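Local structure of ATP-dependent 6-phosphofructokinase subunit beta (Saccharomyces cerevisiae, 3O8O) at residues B[26-31]-B[57-63]; B[18-23]-B[65-71]; B[436-442]-B[479-485]. The protein catalyses, with the alpha subunit in a heterooctamer, the ATP-dependent phosphorylation of fructose 6-phosphate to fructose 1,6-bisphosphate, the first committing step of glycolysis. All coordinates share one frame. Residue numbers count along the deposited sequence, not the author numbering.

Contact 1: residues B[26-31]-B[57-63]; sequences VRSAIF and FHWEDVR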
loop_
_atom_site.group_PDB
_atom_site.type_symbol
_atom_site.label_atom_id
_atom_site.label_comp_id
_atom_site.label_asym_id
_atom_site.label_seq_id
_atom_site.Cartn_x
_atom_site.Cartn_y
_atom_site.Cartn_z
ATOM N N VAL B 26 33.133 -21.972 18.746
ATOM C CA VAL B 26 33.481 -20.877 19.639
ATOM C C VAL B 26 32.231 -20.336 20.319
ATOM O O VAL B 26 32.231 -20.157 21.530
ATOM C CB VAL B 26 34.165 -19.717 18.884
ATOM C CG1 VAL B 26 34.403 -18.548 19.828
ATOM C CG2 VAL B 26 35.479 -20.181 18.292
ATOM N N ARG B 27 31.173 -20.083 19.547
ATOM C CA ARG B 27 29.924 -19.542 20.107
ATOM C C ARG B 27 29.243 -20.525 21.047
ATOM O O ARG B 27 28.840 -20.160 22.155
ATOM C CB ARG B 27 28.928 -19.156 19.000
ATOM C CG ARG B 27 29.345 -17.973 18.126
ATOM C CD ARG B 27 29.214 -16.707 18.879
ATOM N NE ARG B 27 29.720 -15.544 18.149
ATOM C CZ ARG B 27 29.131 -14.985 17.093
ATOM N NH1 ARG B 27 28.003 -15.480 16.618
ATOM N NH2 ARG B 27 29.664 -13.912 16.529
ATOM N N SER B 28 29.102 -21.764 20.587
ATOM C CA SER B 28 28.479 -22.822 21.375
ATOM C C SER B 28 29.174 -22.927 22.725
ATOM O O SER B 28 28.531 -22.991 23.773
ATOM C CB SER B 28 28.591 -24.159 20.641
ATOM O OG SER B 28 27.969 -24.123 19.367
ATOM N N ALA B 29 30.497 -22.950 22.693
ATOM C CA ALA B 29 31.260 -23.014 23.921
ATOM C C ALA B 29 30.879 -21.825 24.814
ATOM O O ALA B 29 30.396 -22.026 25.929
ATOM C CB ALA B 29 32.773 -22.996 23.616
ATOM N N ILE B 30 31.080 -20.601 24.318
ATOM C CA ILE B 30 30.782 -19.404 25.099
ATOM C C ILE B 30 29.371 -19.398 25.620
ATOM O O ILE B 30 29.108 -18.884 26.714
ATOM C CB ILE B 30 30.976 -18.106 24.308
ATOM C CG1 ILE B 30 32.421 -17.999 23.811
ATOM C CG2 ILE B 30 30.680 -16.908 25.207
ATOM C CD1 ILE B 30 32.792 -16.633 23.187
ATOM N N PHE B 31 28.468 -19.970 24.836
ATOM C CA PHE B 31 27.066 -20.048 25.221
ATOM C C PHE B 31 26.904 -20.962 26.436
ATOM O O PHE B 31 26.219 -20.604 27.398
ATOM C CB PHE B 31 26.235 -20.586 24.061
ATOM C CG PHE B 31 24.753 -20.584 24.320
ATOM C CD1 PHE B 31 24.035 -19.387 24.365
ATOM C CD2 PHE B 31 24.070 -21.787 24.518
ATOM C CE1 PHE B 31 22.664 -19.385 24.597
ATOM C CE2 PHE B 31 22.692 -21.807 24.755
ATOM C CZ PHE B 31 21.990 -20.598 24.792
ATOM N N PHE B 57 39.336 -16.751 22.391
ATOM C CA PHE B 57 38.436 -16.001 21.536
ATOM C C PHE B 57 37.195 -15.559 22.261
ATOM O O PHE B 57 36.753 -16.186 23.233
ATOM C CB PHE B 57 38.018 -16.859 20.351
ATOM C CG PHE B 57 38.758 -16.560 19.079
ATOM C CD1 PHE B 57 40.079 -16.146 19.100
ATOM C CD2 PHE B 57 38.126 -16.748 17.832
ATOM C CE1 PHE B 57 40.756 -15.927 17.903
ATOM C CE2 PHE B 57 38.808 -16.529 16.631
ATOM C CZ PHE B 57 40.116 -16.120 16.670
ATOM N N HIS B 58 36.626 -14.475 21.756
ATOM C CA HIS B 58 35.416 -13.915 22.312
ATOM C C HIS B 58 34.327 -13.883 21.262
ATOM O O HIS B 58 34.606 -13.796 20.073
ATOM C CB HIS B 58 35.702 -12.520 22.839
ATOM C CG HIS B 58 36.687 -12.512 23.960
ATOM N ND1 HIS B 58 36.541 -13.304 25.080
ATOM C CD2 HIS B 58 37.861 -11.856 24.112
ATOM C CE1 HIS B 58 37.586 -13.140 25.872
ATOM N NE2 HIS B 58 38.401 -12.267 25.307
ATOM N N TRP B 59 33.085 -13.975 21.711
ATOM C CA TRP B 59 31.928 -13.972 20.830
ATOM C C TRP B 59 32.117 -13.196 19.527
ATOM O O TRP B 59 31.923 -13.740 18.441
ATOM C CB TRP B 59 30.741 -13.404 21.589
ATOM C CG TRP B 59 29.438 -13.664 20.949
ATOM C CD1 TRP B 59 28.824 -12.920 19.985
ATOM C CD2 TRP B 59 28.579 -14.756 21.227
ATOM N NE1 TRP B 59 27.627 -13.488 19.645
ATOM C CE2 TRP B 59 27.450 -14.620 20.395
ATOM C CE3 TRP B 59 28.652 -15.844 22.099
ATOM C CZ2 TRP B 59 26.400 -15.533 20.410
ATOM C CZ3 TRP B 59 27.615 -16.753 22.115
ATOM C CH2 TRP B 59 26.499 -16.594 21.276
ATOM N N GLU B 60 32.498 -11.929 19.630
ATOM C CA GLU B 60 32.673 -11.111 18.434
ATOM C C GLU B 60 33.836 -11.542 17.521
ATOM O O GLU B 60 33.917 -11.127 16.364
ATOM C CB GLU B 60 32.856 -9.640 18.843
ATOM C CG GLU B 60 33.769 -9.481 20.057
ATOM C CD GLU B 60 34.654 -8.245 20.001
ATOM O OE1 GLU B 60 34.136 -7.117 20.175
ATOM O OE2 GLU B 60 35.879 -8.414 19.784
ATOM N N ASP B 61 34.731 -12.378 18.013
ATOM C CA ASP B 61 35.866 -12.763 17.188
ATOM C C ASP B 61 35.600 -13.628 15.953
ATOM O O ASP B 61 36.394 -13.629 15.009
ATOM C CB ASP B 61 36.947 -13.399 18.057
ATOM C CG ASP B 61 37.568 -12.408 19.014
ATOM O OD1 ASP B 61 37.733 -11.224 18.644
ATOM O OD2 ASP B 61 37.897 -12.825 20.141
ATOM N N VAL B 62 34.510 -14.375 15.946
ATOM C CA VAL B 62 34.206 -15.174 14.773
ATOM C C VAL B 62 33.102 -14.501 13.949
ATOM O O VAL B 62 32.523 -15.102 13.045
ATOM C CB VAL B 62 33.763 -16.561 15.170
ATOM C CG1 VAL B 62 34.949 -17.327 15.659
ATOM C CG2 VAL B 62 32.648 -16.474 16.240
ATOM N N ARG B 63 32.831 -13.241 14.274
ATOM C CA ARG B 63 31.804 -12.467 13.602
ATOM C C ARG B 63 32.025 -12.480 12.096
ATOM O O ARG B 63 33.122 -12.228 11.623
ATOM C CB ARG B 63 31.795 -11.048 14.188
ATOM C CG ARG B 63 31.710 -9.907 13.210
ATOM C CD ARG B 63 31.862 -8.548 13.931
ATOM N NE ARG B 63 33.136 -8.440 14.628
ATOM C CZ ARG B 63 33.972 -7.400 14.544
ATOM N NH1 ARG B 63 33.690 -6.339 13.788
ATOM N NH2 ARG B 63 35.117 -7.425 15.215
#
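Leaving edge strand 54-57, the chain of 57-63 crosses the second half of helix 18-32. F57 opens the contact with its CB 4.0 Å from CG1 of V26, a valine that also rests on A36 and V38 of the neighbouring strand 35-39. The CA-to-CB bond of H58 points away from the helix; within the segment H58 N donates to D61 OD2 (2.6 Å). Across the contact, I30 CD1 lies 3.7 Å from H58 C. The W59 indole lies flat against the R27 guanidinium (centres 3.6 Å apart, planes at 7°), with R27 CZ 24° off the normal of the five-membered ring, a cation-pi geometry. The W59 carbonyl O accepts from R27 NE (2.9 Å) and NH2 (3.0 Å), and I30 CG2 meets the ring edge at CE3 (3.9 Å). V62 closes the opposite face of the guanidinium, its CG2 3.6 Å from R27 NE, and packs CG1 against V26 CG2 (3.9 Å). R27 NH1 bonds to the L759 carbonyl near the C-terminus. A single arginine, sandwiched between W59 and V62 and with all three nitrogens hydrogen-bonded, thus ties helix, loop and C-terminal region together without an acidic partner in this contact.

Contact 2: residues B[18-23]-B[65-71]; sequences MNSNVR and WSAEGGT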
loop_
_atom_site.group_PDB
_atom_site.type_symbol
_atom_site.label_atom_id
_atom_site.label_comp_id
_atom_site.label_asym_id
_atom_site.label_seq_id
_atom_site.Cartn_x
_atom_site.Cartn_y
_atom_site.Cartn_z
ATOM N N MET B 18 34.987 -24.799 7.184
ATOM C CA MET B 18 35.676 -24.949 8.454
ATOM C C MET B 18 35.404 -23.725 9.316
ATOM O O MET B 18 35.203 -23.849 10.529
ATOM C CB MET B 18 37.177 -25.126 8.243
ATOM C CG MET B 18 37.514 -26.381 7.473
ATOM S SD MET B 18 39.266 -26.815 7.465
ATOM C CE MET B 18 39.163 -28.444 8.081
ATOM N N ASN B 19 35.385 -22.549 8.686
ATOM C CA ASN B 19 35.123 -21.302 9.399
ATOM C C ASN B 19 33.743 -21.321 10.041
ATOM O O ASN B 19 33.573 -20.834 11.155
ATOM C CB ASN B 19 35.216 -20.113 8.461
ATOM C CG ASN B 19 36.638 -19.713 8.161
ATOM O OD1 ASN B 19 37.483 -19.727 9.045
ATOM N ND2 ASN B 19 36.904 -19.324 6.916
ATOM N N SER B 20 32.755 -21.866 9.341
ATOM C CA SER B 20 31.431 -21.950 9.921
ATOM C C SER B 20 31.534 -22.883 11.105
ATOM O O SER B 20 30.860 -22.669 12.121
ATOM C CB SER B 20 30.418 -22.498 8.924
ATOM O OG SER B 20 30.280 -21.610 7.839
ATOM N N ASN B 21 32.387 -23.906 10.985
ATOM C CA ASN B 21 32.581 -24.879 12.067
ATOM C C ASN B 21 33.233 -24.180 13.267
ATOM O O ASN B 21 32.721 -24.195 14.393
ATOM C CB ASN B 21 33.451 -26.061 11.597
ATOM C CG ASN B 21 33.285 -27.295 12.481
ATOM O OD1 ASN B 21 32.165 -27.783 12.667
ATOM N ND2 ASN B 21 34.388 -27.799 13.028
ATOM N N VAL B 22 34.367 -23.557 13.024
ATOM C CA VAL B 22 35.034 -22.848 14.087
ATOM C C VAL B 22 34.042 -21.890 14.758
ATOM O O VAL B 22 33.879 -21.894 15.974
ATOM C CB VAL B 22 36.236 -22.060 13.532
ATOM C CG1 VAL B 22 36.804 -21.147 14.571
ATOM C CG2 VAL B 22 37.297 -23.014 13.086
ATOM N N ARG B 23 33.358 -21.088 13.955
ATOM C CA ARG B 23 32.402 -20.116 14.470
ATOM C C ARG B 23 31.379 -20.689 15.427
ATOM O O ARG B 23 31.169 -20.141 16.498
ATOM C CB ARG B 23 31.674 -19.452 13.314
ATOM C CG ARG B 23 30.746 -18.340 13.734
ATOM C CD ARG B 23 29.391 -18.484 13.059
ATOM N NE ARG B 23 28.655 -17.247 13.186
ATOM C CZ ARG B 23 27.337 -17.156 13.273
ATOM N NH1 ARG B 23 26.588 -18.246 13.245
ATOM N NH2 ARG B 23 26.773 -15.956 13.400
ATOM N N TRP B 65 32.287 -14.954 10.112
ATOM C CA TRP B 65 33.033 -16.092 9.610
ATOM C C TRP B 65 32.316 -17.072 8.698
ATOM O O TRP B 65 32.927 -17.623 7.784
ATOM C CB TRP B 65 33.628 -16.832 10.786
ATOM C CG TRP B 65 34.794 -16.121 11.292
ATOM C CD1 TRP B 65 34.986 -14.776 11.295
ATOM C CD2 TRP B 65 35.958 -16.701 11.877
ATOM N NE1 TRP B 65 36.203 -14.475 11.844
ATOM C CE2 TRP B 65 36.823 -15.642 12.213
ATOM C CE3 TRP B 65 36.356 -18.014 12.147
ATOM C CZ2 TRP B 65 38.066 -15.855 12.809
ATOM C CZ3 TRP B 65 37.578 -18.225 12.728
ATOM C CH2 TRP B 65 38.427 -17.152 13.056
ATOM N N SER B 66 31.031 -17.290 8.938
ATOM C CA SER B 66 30.262 -18.223 8.132
ATOM C C SER B 66 30.357 -17.918 6.634
ATOM O O SER B 66 30.005 -18.749 5.798
ATOM C CB SER B 66 28.802 -18.190 8.566
ATOM O OG SER B 66 28.299 -19.506 8.674
ATOM N N ALA B 67 30.846 -16.734 6.290
ATOM C CA ALA B 67 30.945 -16.360 4.890
ATOM C C ALA B 67 32.375 -16.214 4.362
ATOM O O ALA B 67 32.610 -15.508 3.389
ATOM C CB ALA B 67 30.178 -15.080 4.657
ATOM N N GLU B 68 33.330 -16.899 4.976
ATOM C CA GLU B 68 34.702 -16.810 4.525
ATOM C C GLU B 68 35.319 -18.172 4.229
ATOM O O GLU B 68 35.101 -19.141 4.958
ATOM C CB GLU B 68 35.509 -16.103 5.584
ATOM C CG GLU B 68 34.992 -14.746 5.858
ATOM C CD GLU B 68 35.868 -13.986 6.798
ATOM O OE1 GLU B 68 37.104 -14.110 6.691
ATOM O OE2 GLU B 68 35.321 -13.248 7.633
ATOM N N GLY B 69 36.116 -18.235 3.168
ATOM C CA GLY B 69 36.748 -19.489 2.803
ATOM C C GLY B 69 37.921 -19.920 3.670
ATOM O O GLY B 69 38.418 -19.160 4.495
ATOM N N GLY B 70 38.361 -21.159 3.469
ATOM C CA GLY B 70 39.475 -21.709 4.224
ATOM C C GLY B 70 39.280 -21.715 5.728
ATOM O O GLY B 70 38.156 -21.730 6.234
ATOM N N THR B 71 40.399 -21.727 6.440
ATOM C CA THR B 71 40.410 -21.699 7.893
ATOM C C THR B 71 41.018 -20.391 8.309
ATOM O O THR B 71 42.182 -20.120 7.980
ATOM C CB THR B 71 41.348 -22.716 8.526
ATOM O OG1 THR B 71 41.038 -24.024 8.063
ATOM C CG2 THR B 71 41.198 -22.675 10.024
#
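This is a buried helix-to-loop contact, in which the first turns of helix 18-32 dock on the connection running from strand 54-57 to helix 84-97; together the two segments bury 525 Å². N19 contributes most from the helix. Its CB points at the loop, and ND2 donates to the E68 carbonyl O at 2.7 Å with a nearly straight angle of 171°, plus a weak bond to the G69 carbonyl O (2.9 Å, 117°). Its OD1 accepts from the backbone N of N72, so one side-chain amide braces the loop at E68, G69 and N72. G70 takes this bend with a positive phi of 58°. At the next helix residue, S20, the hydroxyl is hydrogen-bonded to that of S66 (OG to OG, 3.0 Å), where the backbones come closest, CA to CA 4.3 Å. W65 supplies the apolar part: its CZ3 lies 3.5 Å from V22 CG1, and its CB 4.1 Å from R23 CB. At the other end M18 SD approaches T71 OG1 (3.4 Å), while that hydroxyl bonds to T10 OG1 of strand 5-11, and the T71 backbone N bonds to S188 of subunit alpha. The M18 side chain lies about 6 Å from G13 and 7 Å from G107, both predicted ATP-binding residues, placing this packing beside the probable nucleotide site of the phosphofructokinase alpha/beta fold, where helix 18-32 follows the first strand, 5-11.

Contact 3: residues B[436-442]-B[479-485]; sequences LARHESV and YFQKYEF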
loop_
_atom_site.group_PDB
_atom_site.type_symbol
_atom_site.label_atom_id
_atom_site.label_comp_id
_atom_site.label_asym_id
_atom_site.label_seq_id
_atom_site.Cartn_x
_atom_site.Cartn_y
_atom_site.Cartn_z
ATOM N N LEU B 436 -2.523 -27.791 -22.046
ATOM C CA LEU B 436 -3.006 -29.057 -22.554
ATOM C C LEU B 436 -4.374 -28.828 -23.146
ATOM O O LEU B 436 -4.582 -29.007 -24.338
ATOM C CB LEU B 436 -3.097 -30.084 -21.426
ATOM C CG LEU B 436 -3.559 -31.448 -21.907
ATOM C CD1 LEU B 436 -2.514 -31.991 -22.866
ATOM C CD2 LEU B 436 -3.757 -32.388 -20.731
ATOM N N ALA B 437 -5.296 -28.406 -22.295
ATOM C CA ALA B 437 -6.668 -28.165 -22.691
ATOM C C ALA B 437 -6.804 -27.190 -23.829
ATOM O O ALA B 437 -7.475 -27.477 -24.819
ATOM C CB ALA B 437 -7.462 -27.672 -21.508
ATOM N N ARG B 438 -6.166 -26.036 -23.695
ATOM C CA ARG B 438 -6.264 -25.002 -24.720
ATOM C C ARG B 438 -5.405 -25.141 -25.983
ATOM O O ARG B 438 -5.680 -24.461 -26.977
ATOM C CB ARG B 438 -6.027 -23.625 -24.098
ATOM N N HIS B 439 -4.382 -25.996 -25.964
ATOM C CA HIS B 439 -3.549 -26.169 -27.155
ATOM C C HIS B 439 -3.047 -27.580 -27.381
ATOM O O HIS B 439 -2.090 -27.759 -28.140
ATOM C CB HIS B 439 -2.324 -25.262 -27.116
ATOM C CG HIS B 439 -2.647 -23.814 -26.974
ATOM N ND1 HIS B 439 -3.640 -23.198 -27.705
ATOM C CD2 HIS B 439 -2.093 -22.850 -26.203
ATOM C CE1 HIS B 439 -3.684 -21.915 -27.387
ATOM N NE2 HIS B 439 -2.754 -21.677 -26.477
ATOM N N GLU B 440 -3.663 -28.574 -26.737
ATOM C CA GLU B 440 -3.214 -29.953 -26.896
ATOM C C GLU B 440 -1.671 -29.881 -26.999
ATOM O O GLU B 440 -1.067 -30.129 -28.043
ATOM C CB GLU B 440 -3.835 -30.558 -28.170
ATOM C CG GLU B 440 -3.348 -31.970 -28.491
ATOM C CD GLU B 440 -3.925 -32.529 -29.770
ATOM O OE1 GLU B 440 -3.871 -31.831 -30.807
ATOM O OE2 GLU B 440 -4.417 -33.675 -29.731
ATOM N N SER B 441 -1.031 -29.522 -25.900
ATOM C CA SER B 441 0.415 -29.377 -25.917
ATOM C C SER B 441 1.275 -30.623 -25.658
ATOM O O SER B 441 2.377 -30.495 -25.110
ATOM C CB SER B 441 0.803 -28.295 -24.923
ATOM O OG SER B 441 0.316 -28.638 -23.639
ATOM N N VAL B 442 0.809 -31.813 -26.044
ATOM C CA VAL B 442 1.622 -33.001 -25.801
ATOM C C VAL B 442 2.754 -33.077 -26.830
ATOM O O VAL B 442 2.574 -32.693 -27.975
ATOM C CB VAL B 442 0.775 -34.287 -25.845
ATOM C CG1 VAL B 442 1.671 -35.496 -25.654
ATOM C CG2 VAL B 442 -0.269 -34.255 -24.746
ATOM N N TYR B 479 -7.621 -35.839 -23.952
ATOM C CA TYR B 479 -6.275 -35.959 -24.487
ATOM C C TYR B 479 -5.508 -37.078 -23.811
ATOM O O TYR B 479 -4.721 -37.785 -24.442
ATOM C CB TYR B 479 -5.528 -34.654 -24.303
ATOM C CG TYR B 479 -5.932 -33.594 -25.287
ATOM C CD1 TYR B 479 -5.784 -33.803 -26.657
ATOM C CD2 TYR B 479 -6.413 -32.362 -24.858
ATOM C CE1 TYR B 479 -6.096 -32.807 -27.575
ATOM C CE2 TYR B 479 -6.723 -31.359 -25.769
ATOM C CZ TYR B 479 -6.558 -31.588 -27.128
ATOM O OH TYR B 479 -6.812 -30.586 -28.041
ATOM N N PHE B 480 -5.733 -37.236 -22.517
ATOM C CA PHE B 480 -5.056 -38.288 -21.775
ATOM C C PHE B 480 -5.332 -39.621 -22.466
ATOM O O PHE B 480 -4.400 -40.297 -22.950
ATOM C CB PHE B 480 -5.569 -38.324 -20.330
ATOM C CG PHE B 480 -4.566 -37.841 -19.319
ATOM C CD1 PHE B 480 -3.697 -36.801 -19.623
ATOM C CD2 PHE B 480 -4.506 -38.421 -18.055
ATOM C CE1 PHE B 480 -2.789 -36.346 -18.692
ATOM C CE2 PHE B 480 -3.595 -37.965 -17.111
ATOM C CZ PHE B 480 -2.734 -36.926 -17.430
ATOM N N GLN B 481 -6.620 -39.981 -22.504
ATOM C CA GLN B 481 -7.080 -41.215 -23.135
ATOM C C GLN B 481 -6.510 -41.281 -24.546
ATOM O O GLN B 481 -5.945 -42.305 -24.954
ATOM C CB GLN B 481 -8.603 -41.227 -23.206
ATOM C CG GLN B 481 -9.161 -42.532 -23.688
ATOM C CD GLN B 481 -10.630 -42.443 -23.989
ATOM O OE1 GLN B 481 -11.279 -43.460 -24.265
ATOM N NE2 GLN B 481 -11.174 -41.220 -23.948
ATOM N N LYS B 482 -6.648 -40.169 -25.273
ATOM C CA LYS B 482 -6.153 -40.083 -26.632
ATOM C C LYS B 482 -4.710 -40.516 -26.749
ATOM O O LYS B 482 -4.387 -41.345 -27.570
ATOM C CB LYS B 482 -6.285 -38.675 -27.191
ATOM C CG LYS B 482 -5.485 -38.515 -28.463
ATOM C CD LYS B 482 -5.721 -37.190 -29.169
ATOM C CE LYS B 482 -4.892 -37.130 -30.461
ATOM N NZ LYS B 482 -5.252 -35.975 -31.319
ATOM N N TYR B 483 -3.826 -39.968 -25.939
ATOM C CA TYR B 483 -2.441 -40.376 -26.055
ATOM C C TYR B 483 -2.128 -41.658 -25.301
ATOM O O TYR B 483 -1.019 -42.168 -25.384
ATOM C CB TYR B 483 -1.528 -39.246 -25.607
ATOM C CG TYR B 483 -1.552 -38.078 -26.565
ATOM C CD1 TYR B 483 -2.645 -37.207 -26.611
ATOM C CD2 TYR B 483 -0.495 -37.864 -27.449
ATOM C CE1 TYR B 483 -2.683 -36.156 -27.509
ATOM C CE2 TYR B 483 -0.522 -36.821 -28.356
ATOM C CZ TYR B 483 -1.615 -35.968 -28.381
ATOM O OH TYR B 483 -1.632 -34.921 -29.277
ATOM N N GLU B 484 -3.113 -42.185 -24.585
ATOM C CA GLU B 484 -2.929 -43.421 -23.837
ATOM C C GLU B 484 -1.730 -43.332 -22.883
ATOM O O GLU B 484 -0.684 -43.956 -23.099
ATOM N N PHE B 485 -1.880 -42.547 -21.827
ATOM C CA PHE B 485 -0.815 -42.407 -20.854
ATOM C C PHE B 485 -1.037 -43.471 -19.801
ATOM O O PHE B 485 -2.111 -43.539 -19.210
ATOM C CB PHE B 485 -0.861 -41.017 -20.199
ATOM C CG PHE B 485 -0.546 -39.871 -21.146
ATOM C CD1 PHE B 485 0.551 -39.948 -22.028
ATOM C CD2 PHE B 485 -1.314 -38.698 -21.120
ATOM C CE1 PHE B 485 0.883 -38.884 -22.863
ATOM C CE2 PHE B 485 -0.990 -37.626 -21.953
ATOM C CZ PHE B 485 0.115 -37.718 -22.827
#
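Y479, E440 and V442 carry most of the 418 Å² buried here, where the end of helix 432-439 and the following turn meet the end of helix 473-483. Y479 lays one face of its ring over E440 CA, while its CD2 sits 4.2 Å from L436 CG. E440, the first residue after its helix to leave helical angles, has a positive phi (37°) and directs its CA-to-CB bond toward the other segment. The modelled OE2 forms a salt bridge with K482 NZ (2.9 Å) and accepts a weak hydrogen bond from Y483 OH (3.1 Å), although its position is less certain. V442, starting edge strand 442-444, turns its CB onto the Y483 ring, 4.0 Å from the centroid and 18° off the normal, a CH-pi contact; its CG1 also lies 3.9 Å from F485 CZ, at that ring's edge. Y427 of strand 425-429 touches both V442 and F485. The result is helix-end packing at the edge of an alpha/beta sheet in the C-terminal phosphofructokinase domain, with helix 473-483 leading into strand 487-492.

Overall arrangement
Contacts 1 and 2 are neighbours along helix 18-32, their centres 12 Å apart, and the loop closed by contact 2 encloses contact 1. They join directly: F57 CE2 lies 3.6 Å from W65 CH2, and V62 CG2 3.7 Å from R23 CG. Contact 2 is the one near substrate, with the M18 side chain about 9 Å from a bound fructose 6-phosphate, whereas contact 1 lies away from the annotated sites. Contact 3 belongs to the C-terminal domain, on the opposite side of the chain's centre, with its centre about 60 Å from that of contact 1 and 52 Å from that of contact 2. It too lies away from annotated sites, and touches neither.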